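Putative TetR-family transcriptional regulator (Rhodococcus sp., PDB 2G3B) probably binds DNA through a helix-turn-helix motif and acts as a transcriptional repressor, working as a dimer as TetR-family regulators generally do. Local coordinates at residues D60-Y65 with V95-A100; L99-L104 with A119-A124; I88-E93 with G164-K169. All coordinates share one frame; numbering follows the deposited sequence.

The chain opens with helix 2-23, followed by the predicted helix-turn-helix (25-44); helix 47-66 then leads into the larger helical domain. Contact 1 closes the first loop, bringing residues 60-65 of that connecting helix against residues 95-100 of helix 92-110. Contact 3 begins inside this loop, at residues 88-93, and ends far beyond it at 164-169, so the two cross. Contact 2, between 99-104 and 119-124, lies nested within contact 3 and starts on the last two residues of contact 1. Helix 92-110, with the loop leading into it, serves all three contacts, tying helix 47-66, helix 115-139 and the end of helix 148-167 into one all-helical body.

Contact 1: residues D60-Y65 with V95-A100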
loop_
_atom_site.group_PDB
_atom_site.type_symbol
_atom_site.label_atom_id
_atom_site.label_comp_id
_atom_site.label_asym_id
_atom_site.label_seq_id
_atom_site.Cartn_x
_atom_site.Cartn_y
_atom_site.Cartn_z
ATOM N N ASP A 60 -4.135 -14.796 -10.125
ATOM C CA ASP A 60 -3.676 -15.949 -10.895
ATOM C C ASP A 60 -2.414 -15.678 -11.693
ATOM O O ASP A 60 -1.523 -16.506 -11.698
ATOM C CB ASP A 60 -4.762 -16.468 -11.849
ATOM C CG ASP A 60 -5.920 -17.130 -11.103
ATOM O OD1 ASP A 60 -5.795 -17.406 -9.882
ATOM O OD2 ASP A 60 -6.956 -17.363 -11.718
ATOM N N ARG A 61 -2.348 -14.530 -12.359
ATOM C CA ARG A 61 -1.138 -14.124 -13.069
ATOM C C ARG A 61 0.081 -13.952 -12.125
ATOM O O ARG A 61 1.206 -14.399 -12.462
ATOM C CB ARG A 61 -1.403 -12.824 -13.843
ATOM C CG ARG A 61 -0.586 -12.679 -15.113
ATOM C CD ARG A 61 -1.255 -11.746 -16.149
ATOM N NE ARG A 61 -1.403 -10.384 -15.627
ATOM C CZ ARG A 61 -1.739 -9.350 -16.373
ATOM N NH1 ARG A 61 -1.984 -9.555 -17.683
ATOM N NH2 ARG A 61 -1.844 -8.139 -15.813
ATOM N N ALA A 62 -0.141 -13.298 -10.976
ATOM C CA ALA A 62 0.919 -13.051 -9.967
ATOM C C ALA A 62 1.396 -14.380 -9.404
ATOM O O ALA A 62 2.588 -14.598 -9.250
ATOM C CB ALA A 62 0.369 -12.192 -8.835
ATOM N N ARG A 63 0.456 -15.257 -9.086
ATOM C CA ARG A 63 0.790 -16.622 -8.658
ATOM C C ARG A 63 1.752 -17.368 -9.568
ATOM O O ARG A 63 2.671 -18.013 -9.062
ATOM C CB ARG A 63 -0.450 -17.457 -8.395
ATOM C CG ARG A 63 -0.148 -18.649 -7.473
ATOM C CD ARG A 63 -1.387 -19.325 -6.952
ATOM N NE ARG A 63 -2.322 -19.645 -8.021
ATOM C CZ ARG A 63 -3.429 -18.964 -8.306
ATOM N NH1 ARG A 63 -3.792 -17.905 -7.571
ATOM N NH2 ARG A 63 -4.176 -19.361 -9.338
ATOM N N ALA A 64 1.556 -17.291 -10.886
ATOM C CA ALA A 64 2.528 -17.840 -11.842
ATOM C C ALA A 64 3.956 -17.281 -11.638
ATOM O O ALA A 64 4.936 -18.024 -11.778
ATOM C CB ALA A 64 2.071 -17.591 -13.275
ATOM N N TYR A 65 4.086 -15.975 -11.357
ATOM C CA TYR A 65 5.412 -15.398 -11.102
ATOM C C TYR A 65 5.894 -15.770 -9.685
ATOM O O TYR A 65 7.103 -15.870 -9.457
ATOM C CB TYR A 65 5.439 -13.877 -11.326
ATOM C CG TYR A 65 5.283 -13.475 -12.804
ATOM C CD1 TYR A 65 4.031 -13.169 -13.343
ATOM C CD2 TYR A 65 6.391 -13.404 -13.646
ATOM C CE1 TYR A 65 3.882 -12.803 -14.692
ATOM C CE2 TYR A 65 6.262 -13.033 -15.004
ATOM C CZ TYR A 65 4.998 -12.745 -15.519
ATOM O OH TYR A 65 4.872 -12.401 -16.867
ATOM N N VAL A 95 4.720 -5.532 -13.679
ATOM C CA VAL A 95 4.515 -4.109 -13.409
ATOM C C VAL A 95 3.026 -3.825 -13.555
ATOM O O VAL A 95 2.397 -3.127 -12.731
ATOM C CB VAL A 95 5.342 -3.211 -14.397
ATOM C CG1 VAL A 95 4.870 -1.763 -14.383
ATOM C CG2 VAL A 95 6.833 -3.275 -14.039
ATOM N N GLU A 96 2.468 -4.304 -14.664
ATOM C CA GLU A 96 1.035 -4.088 -14.884
ATOM C C GLU A 96 0.184 -4.684 -13.772
ATOM O O GLU A 96 -0.746 -4.035 -13.301
ATOM C CB GLU A 96 0.615 -4.626 -16.232
ATOM C CG GLU A 96 -0.823 -4.200 -16.529
ATOM C CD GLU A 96 -1.354 -4.877 -17.722
ATOM O OE1 GLU A 96 -1.698 -6.065 -17.608
ATOM O OE2 GLU A 96 -1.370 -4.240 -18.788
ATOM N N ASN A 97 0.450 -5.916 -13.361
ATOM C CA ASN A 97 -0.337 -6.539 -12.282
ATOM C C ASN A 97 -0.290 -5.653 -11.050
ATOM O O ASN A 97 -1.272 -5.469 -10.359
ATOM C CB ASN A 97 0.346 -7.834 -11.746
ATOM C CG ASN A 97 -0.059 -9.066 -12.502
ATOM O OD1 ASN A 97 -1.019 -9.033 -13.306
ATOM N ND2 ASN A 97 0.672 -10.202 -12.251
ATOM N N SER A 98 0.922 -5.160 -10.778
ATOM C CA SER A 98 1.186 -4.326 -9.619
ATOM C C SER A 98 0.452 -2.975 -9.656
ATOM O O SER A 98 -0.169 -2.587 -8.647
ATOM C CB SER A 98 2.708 -4.207 -9.456
ATOM O OG SER A 98 2.957 -3.497 -8.290
ATOM N N LEU A 99 0.475 -2.286 -10.817
ATOM C CA LEU A 99 -0.297 -1.090 -11.021
ATOM C C LEU A 99 -1.788 -1.308 -10.809
ATOM O O LEU A 99 -2.425 -0.478 -10.148
ATOM C CB LEU A 99 -0.085 -0.475 -12.428
ATOM C CG LEU A 99 1.289 0.093 -12.700
ATOM C CD1 LEU A 99 1.524 0.153 -14.249
ATOM C CD2 LEU A 99 1.386 1.512 -11.990
ATOM N N ALA A 100 -2.340 -2.371 -11.403
ATOM C CA ALA A 100 -3.787 -2.681 -11.320
ATOM C C ALA A 100 -4.166 -2.990 -9.878
ATOM O O ALA A 100 -5.134 -2.448 -9.378
ATOM C CB ALA A 100 -4.148 -3.848 -12.226
HETATM O O HOH W 1 -3.056 -7.453 -19.397
#
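Glu96 and Asn97 receive the long side chain of Arg61 where helix 92-110 packs against helix 47-66, the helix that in the TetR fold leads from the DNA-binding region into the larger helical domain. The short segments run roughly antiparallel, at 136°, with axes 10.3 Å apart, a separation that suits an arginine able to span it. Along 95-100, Glu96 comes first. With chi1 at -171° its chain leaves the backbone nitrogen behind, and, extended from there, it presents OE1, by the anti lone pair, to Arg61 NH2 in a salt bridge of 2.7 Å. A water bridges the same pair, accepting from Arg61 NH1 and donating to Glu96 OE1. The other carboxylate oxygen, OE2, is held by Thr14 of helix 2-23, so one acid joins three helices. Asn97 follows, buried and aimed at the partner helix. Its amide oxygen is taken side-on by two arginine nitrogens, NE at 2.7 Å and NH2 at 2.8 Å, both reaching OD1 from the same face of the amide. The bend at chi3 of Arg61 (62°) swings the guanidinium into this position, and OD1 lies almost in its plane. With an alanine in place of Arg61, Asn97 OD1 would have neither donor and Glu96 OE1 no cationic mate, which would probably set the buried amide free to turn. Asparagine suits the spot because it offers an acceptor without adding a second charge. The amide's other end lies beside the small Ala62, where Asn97 ND2 is 4.0 Å from Ala62 CB.

Contact 2: residues L99-L104 with A119-A124; sequences LAWNEL and ARTTAA
Trp101 meets helix 115-139 with the outer edge of its indole, and two successive threonines receive it. The methyl CG2 of Thr121 lies in the plane of the ring, 3.8 Å from CH2 and equally near CZ3, making an apolar contact with the ring edge. Beside it, Thr122 OG1 approaches CZ2 at 3.4 Å, again near the ring plane, so the hydroxyl oxygen faces the slightly positive C-H edge of the indole and not its electron-rich face. The backbones are well separated here, with Trp101 CA and Thr122 CA 10.1 Å apart, and the long indole of Trp101 spans the interval. Its CG stands anti to the backbone N (chi1 -170°), which carries the six-membered ring outward to the threonines.

The threonines are positioned in turn by their hydroxyls. Thr122 OG1 is hydrogen-bonded to Leu118 O, one turn back in its own helix, while Thr121 OG1 is hydrogen-bonded to Pro117 O and to Asn56 of helix 47-66. Leu55 of that same helix and Glu160 of helix 148-167 also touch Trp101.

A glycerol, probably from the crystallisation liquor, lies about 4 Å from the tryptophan side chain. An aromatic residue reaching between helices beside a bound small molecule is consistent with the interior pocket that many TetR-family regulators have in their C-terminal helical domain.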
loop_
_atom_site.group_PDB
_atom_site.type_symbol
_atom_site.label_atom_id
_atom_site.label_comp_id
_atom_site.label_asym_id
_atom_site.label_seq_id
_atom_site.Cartn_x
_atom_site.Cartn_y
_atom_site.Cartn_z
ATOM N N LEU A 99 0.475 -2.286 -10.817
ATOM C CA LEU A 99 -0.297 -1.090 -11.021
ATOM C C LEU A 99 -1.788 -1.308 -10.809
ATOM O O LEU A 99 -2.425 -0.478 -10.148
ATOM C CB LEU A 99 -0.085 -0.475 -12.428
ATOM C CG LEU A 99 1.289 0.093 -12.700
ATOM C CD1 LEU A 99 1.524 0.153 -14.249
ATOM C CD2 LEU A 99 1.386 1.512 -11.990
ATOM N N ALA A 100 -2.340 -2.371 -11.403
ATOM C CA ALA A 100 -3.787 -2.681 -11.320
ATOM C C ALA A 100 -4.166 -2.990 -9.878
ATOM O O ALA A 100 -5.134 -2.448 -9.378
ATOM C CB ALA A 100 -4.148 -3.848 -12.226
ATOM N N TRP A 101 -3.330 -3.766 -9.170
ATOM C CA TRP A 101 -3.612 -4.082 -7.780
ATOM C C TRP A 101 -3.555 -2.809 -6.931
ATOM O O TRP A 101 -4.412 -2.592 -6.097
ATOM C CB TRP A 101 -2.587 -5.112 -7.266
ATOM C CG TRP A 101 -2.917 -5.654 -5.968
ATOM C CD1 TRP A 101 -2.488 -5.188 -4.733
ATOM C CD2 TRP A 101 -3.741 -6.793 -5.712
ATOM N NE1 TRP A 101 -3.036 -5.983 -3.744
ATOM C CE2 TRP A 101 -3.801 -6.966 -4.313
ATOM C CE3 TRP A 101 -4.481 -7.659 -6.530
ATOM C CZ2 TRP A 101 -4.540 -8.010 -3.712
ATOM C CZ3 TRP A 101 -5.214 -8.681 -5.936
ATOM C CH2 TRP A 101 -5.229 -8.846 -4.532
ATOM N N ASN A 102 -2.511 -2.006 -7.110
ATOM C CA ASN A 102 -2.378 -0.710 -6.459
ATOM C C ASN A 102 -3.642 0.160 -6.604
ATOM O O ASN A 102 -4.139 0.724 -5.616
ATOM C CB ASN A 102 -1.172 0.020 -7.082
ATOM C CG ASN A 102 -0.581 1.069 -6.155
ATOM O OD1 ASN A 102 -0.721 2.258 -6.394
ATOM N ND2 ASN A 102 0.073 0.628 -5.097
ATOM N N GLU A 103 -4.177 0.224 -7.837
ATOM C CA GLU A 103 -5.436 0.947 -8.129
ATOM C C GLU A 103 -6.639 0.366 -7.403
ATOM O O GLU A 103 -7.420 1.081 -6.786
ATOM C CB GLU A 103 -5.738 0.957 -9.645
ATOM C CG GLU A 103 -4.829 1.901 -10.437
ATOM C CD GLU A 103 -5.188 3.379 -10.222
ATOM O OE1 GLU A 103 -6.314 3.703 -9.746
ATOM O OE2 GLU A 103 -4.331 4.224 -10.578
ATOM N N LEU A 104 -6.801 -0.930 -7.497
ATOM C CA LEU A 104 -7.917 -1.596 -6.802
ATOM C C LEU A 104 -7.857 -1.451 -5.301
ATOM O O LEU A 104 -8.900 -1.218 -4.624
ATOM C CB LEU A 104 -7.913 -3.074 -7.168
ATOM C CG LEU A 104 -8.293 -3.300 -8.646
ATOM C CD1 LEU A 104 -7.703 -4.620 -9.138
ATOM C CD2 LEU A 104 -9.819 -3.241 -8.906
ATOM N N ALA A 119 -10.884 -8.457 -0.573
ATOM C CA ALA A 119 -10.589 -9.203 0.676
ATOM C C ALA A 119 -10.431 -10.691 0.377
ATOM O O ALA A 119 -9.524 -11.359 0.888
ATOM C CB ALA A 119 -11.695 -8.975 1.708
ATOM N N ARG A 120 -11.282 -11.204 -0.511
ATOM C CA ARG A 120 -11.263 -12.649 -0.805
ATOM C C ARG A 120 -10.028 -12.946 -1.589
ATOM O O ARG A 120 -9.394 -13.957 -1.332
ATOM C CB ARG A 120 -12.491 -13.073 -1.616
ATOM C CG ARG A 120 -13.777 -13.260 -0.759
ATOM C CD ARG A 120 -14.935 -13.856 -1.570
ATOM N NE ARG A 120 -15.466 -12.962 -2.612
ATOM C CZ ARG A 120 -16.548 -12.181 -2.501
ATOM N NH1 ARG A 120 -17.244 -12.095 -1.382
ATOM N NH2 ARG A 120 -16.917 -11.439 -3.527
ATOM N N THR A 121 -9.697 -12.097 -2.579
ATOM C CA THR A 121 -8.498 -12.357 -3.384
ATOM C C THR A 121 -7.241 -12.186 -2.534
ATOM O O THR A 121 -6.341 -13.006 -2.595
ATOM C CB THR A 121 -8.509 -11.480 -4.681
ATOM O OG1 THR A 121 -9.695 -11.786 -5.388
ATOM C CG2 THR A 121 -7.313 -11.785 -5.598
ATOM N N THR A 122 -7.200 -11.154 -1.687
ATOM C CA THR A 122 -6.037 -10.936 -0.815
ATOM C C THR A 122 -5.886 -12.144 0.133
ATOM O O THR A 122 -4.752 -12.631 0.364
ATOM C CB THR A 122 -6.189 -9.639 0.011
ATOM O OG1 THR A 122 -6.306 -8.550 -0.880
ATOM C CG2 THR A 122 -4.983 -9.407 0.973
ATOM N N ALA A 123 -7.017 -12.672 0.615
ATOM C CA ALA A 123 -6.991 -13.823 1.534
ATOM C C ALA A 123 -6.372 -15.050 0.874
ATOM O O ALA A 123 -5.653 -15.795 1.502
ATOM C CB ALA A 123 -8.382 -14.126 2.071
ATOM N N ALA A 124 -6.635 -15.240 -0.427
ATOM C CA ALA A 124 -6.041 -16.332 -1.184
ATOM C C ALA A 124 -4.502 -16.179 -1.299
ATOM O O ALA A 124 -3.764 -17.139 -1.104
ATOM C CB ALA A 124 -6.713 -16.401 -2.584
#

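Contact 3: residues I88-E93 with G164-K169; sequences IQDRPE and GRWLCK
Ile88 and Trp166 form the tight half of this contact. The methyl CG2 of Ile88 sits over one face of the indole, 3.7 Å from the centroid of the six-membered ring and 15° off its normal, a CH-pi contact. A chi1 of 176° swings the broad ring of Trp166 away from its own backbone nitrogen, off the helix and under the isoleucine. A beta-branched residue suits the place, since CG2 can press on the ring while the other branch is directed away from it. Next along the chain, Gln89 contributes backbone: its carbonyl O meets the ring edge, 3.4 Å from Trp166 CH2. The close fit has a price, because the buried Gln89 N has no partner.

The packing slackens at Asp90, which is exposed. Its OD1 is 4.0 Å from Trp166 CZ2, near the ring plane, and its hydrogen bond goes to Thr173 OG1, the same hydroxyl that partners Trp166 NE1. Thr173 thus connects the acid and the indole that barely touch one another. Asp90 is also the centre of an inverse gamma turn, closed by a weak bond from Arg91 N to Gln89 O. Beyond it Arg91 turns from the tryptophan and grips Gln89 OE1 with NE and NH2, both at 2.9 Å, which steadies the amide; NH2 also pairs with Glu68.

On the other segment, Lys169 with its positive phi ends helix 148-167 in a Schellman motif. The contact therefore joins the connection before helix 92-110 to the last turn of helix 148-167, while Ala176 and Leu180 of helix 173-188 pack on Ile88 and Ser98 of helix 92-110 touches Trp166.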
loop_
_atom_site.group_PDB
_atom_site.type_symbol
_atom_site.label_atom_id
_atom_site.label_comp_id
_atom_site.label_asym_id
_atom_site.label_seq_id
_atom_site.Cartn_x
_atom_site.Cartn_y
_atom_site.Cartn_z
ATOM N N ILE A 88 7.798 -8.164 -7.286
ATOM C CA ILE A 88 8.484 -6.922 -7.629
ATOM C C ILE A 88 9.638 -7.211 -8.570
ATOM O O ILE A 88 10.699 -7.629 -8.147
ATOM C CB ILE A 88 8.895 -6.061 -6.395
ATOM C CG1 ILE A 88 7.657 -5.694 -5.553
ATOM C CG2 ILE A 88 9.719 -4.798 -6.847
ATOM C CD1 ILE A 88 7.999 -5.065 -4.192
ATOM N N GLN A 89 9.384 -6.969 -9.867
ATOM C CA GLN A 89 10.286 -7.313 -10.980
ATOM C C GLN A 89 10.033 -6.347 -12.093
ATOM O O GLN A 89 8.898 -5.923 -12.285
ATOM C CB GLN A 89 10.030 -8.736 -11.582
ATOM C CG GLN A 89 9.967 -9.864 -10.591
ATOM C CD GLN A 89 9.949 -11.238 -11.281
ATOM O OE1 GLN A 89 10.843 -11.557 -12.074
ATOM N NE2 GLN A 89 8.917 -12.030 -11.009
ATOM N N ASP A 90 11.095 -5.967 -12.795
ATOM C CA ASP A 90 11.015 -5.104 -13.978
ATOM C C ASP A 90 10.662 -5.970 -15.192
ATOM O O ASP A 90 11.515 -6.184 -16.088
ATOM C CB ASP A 90 12.380 -4.452 -14.260
ATOM C CG ASP A 90 12.801 -3.459 -13.194
ATOM O OD1 ASP A 90 11.917 -2.855 -12.544
ATOM O OD2 ASP A 90 14.044 -3.293 -12.976
ATOM N N ARG A 91 9.469 -6.544 -15.158
ATOM C CA ARG A 91 8.879 -7.302 -16.284
ATOM C C ARG A 91 7.497 -6.728 -16.536
ATOM O O ARG A 91 6.790 -6.394 -15.613
ATOM C CB ARG A 91 8.702 -8.776 -15.981
ATOM C CG ARG A 91 9.998 -9.472 -15.631
ATOM C CD ARG A 91 9.891 -10.920 -16.044
ATOM N NE ARG A 91 10.198 -11.795 -14.935
ATOM C CZ ARG A 91 10.008 -13.107 -14.952
ATOM N NH1 ARG A 91 9.503 -13.712 -16.033
ATOM N NH2 ARG A 91 10.337 -13.813 -13.876
ATOM N N PRO A 92 7.129 -6.548 -17.825
ATOM C CA PRO A 92 5.920 -5.792 -18.139
ATOM C C PRO A 92 4.667 -6.296 -17.453
ATOM O O PRO A 92 3.916 -5.468 -16.917
ATOM C CB PRO A 92 5.810 -5.878 -19.704
ATOM C CG PRO A 92 7.201 -6.271 -20.150
ATOM C CD PRO A 92 7.888 -6.979 -19.002
ATOM N N GLU A 93 4.435 -7.618 -17.451
ATOM C CA GLU A 93 3.267 -8.183 -16.797
ATOM C C GLU A 93 3.237 -7.966 -15.294
ATOM O O GLU A 93 2.170 -7.725 -14.730
ATOM C CB GLU A 93 3.113 -9.672 -17.040
ATOM C CG GLU A 93 2.577 -10.044 -18.440
ATOM C CD GLU A 93 1.938 -11.417 -18.416
ATOM O OE1 GLU A 93 1.147 -11.687 -19.318
ATOM O OE2 GLU A 93 2.208 -12.225 -17.470
ATOM N N GLY A 164 3.759 0.106 -3.543
ATOM C CA GLY A 164 3.183 1.461 -3.674
ATOM C C GLY A 164 4.288 2.490 -3.882
ATOM O O GLY A 164 4.134 3.422 -4.686
ATOM N N ARG A 165 5.396 2.370 -3.141
ATOM C CA ARG A 165 6.529 3.290 -3.300
ATOM C C ARG A 165 7.283 3.060 -4.604
ATOM O O ARG A 165 7.746 3.993 -5.274
ATOM C CB ARG A 165 7.480 3.051 -2.114
ATOM C CG ARG A 165 6.870 3.547 -0.772
ATOM C CD ARG A 165 7.985 3.745 0.250
ATOM N NE ARG A 165 7.369 4.012 1.578
ATOM C CZ ARG A 165 7.967 3.748 2.732
ATOM N NH1 ARG A 165 9.182 3.184 2.708
ATOM N NH2 ARG A 165 7.352 4.047 3.884
ATOM N N TRP A 166 7.365 1.789 -4.968
ATOM C CA TRP A 166 8.068 1.369 -6.184
ATOM C C TRP A 166 7.403 1.972 -7.418
ATOM O O TRP A 166 8.090 2.462 -8.301
ATOM C CB TRP A 166 8.027 -0.147 -6.261
ATOM C CG TRP A 166 8.618 -0.789 -7.508
ATOM C CD1 TRP A 166 9.901 -0.623 -8.023
ATOM C CD2 TRP A 166 8.004 -1.818 -8.281
ATOM N NE1 TRP A 166 10.077 -1.481 -9.100
ATOM C CE2 TRP A 166 8.924 -2.201 -9.291
ATOM C CE3 TRP A 166 6.722 -2.422 -8.249
ATOM C CZ2 TRP A 166 8.616 -3.194 -10.264
ATOM C CZ3 TRP A 166 6.406 -3.379 -9.184
ATOM C CH2 TRP A 166 7.361 -3.759 -10.210
ATOM N N LEU A 167 6.081 1.907 -7.451
ATOM C CA LEU A 167 5.310 2.455 -8.548
ATOM C C LEU A 167 5.315 3.986 -8.679
ATOM O O LEU A 167 4.990 4.509 -9.765
ATOM C CB LEU A 167 3.883 1.917 -8.484
ATOM C CG LEU A 167 3.718 0.406 -8.623
ATOM C CD1 LEU A 167 2.290 0.011 -8.187
ATOM C CD2 LEU A 167 4.074 -0.044 -10.071
ATOM N N CYS A 168 5.632 4.707 -7.591
ATOM C CA CYS A 168 5.879 6.163 -7.575
ATOM C C CYS A 168 7.335 6.521 -7.894
ATOM O O CYS A 168 7.766 7.671 -7.694
ATOM C CB CYS A 168 5.663 6.702 -6.119
ATOM S SG CYS A 168 4.016 6.622 -5.555
ATOM N N LYS A 169 8.139 5.513 -8.257
ATOM C CA LYS A 169 9.592 5.618 -8.417
ATOM C C LYS A 169 10.329 6.132 -7.201
ATOM O O LYS A 169 11.394 6.715 -7.337
ATOM C CB LYS A 169 9.957 6.491 -9.635
ATOM C CG LYS A 169 9.179 6.138 -10.912
ATOM C CD LYS A 169 9.830 4.980 -11.628
ATOM C CE LYS A 169 9.211 4.739 -13.014
ATOM N NZ LYS A 169 10.031 5.307 -14.193
#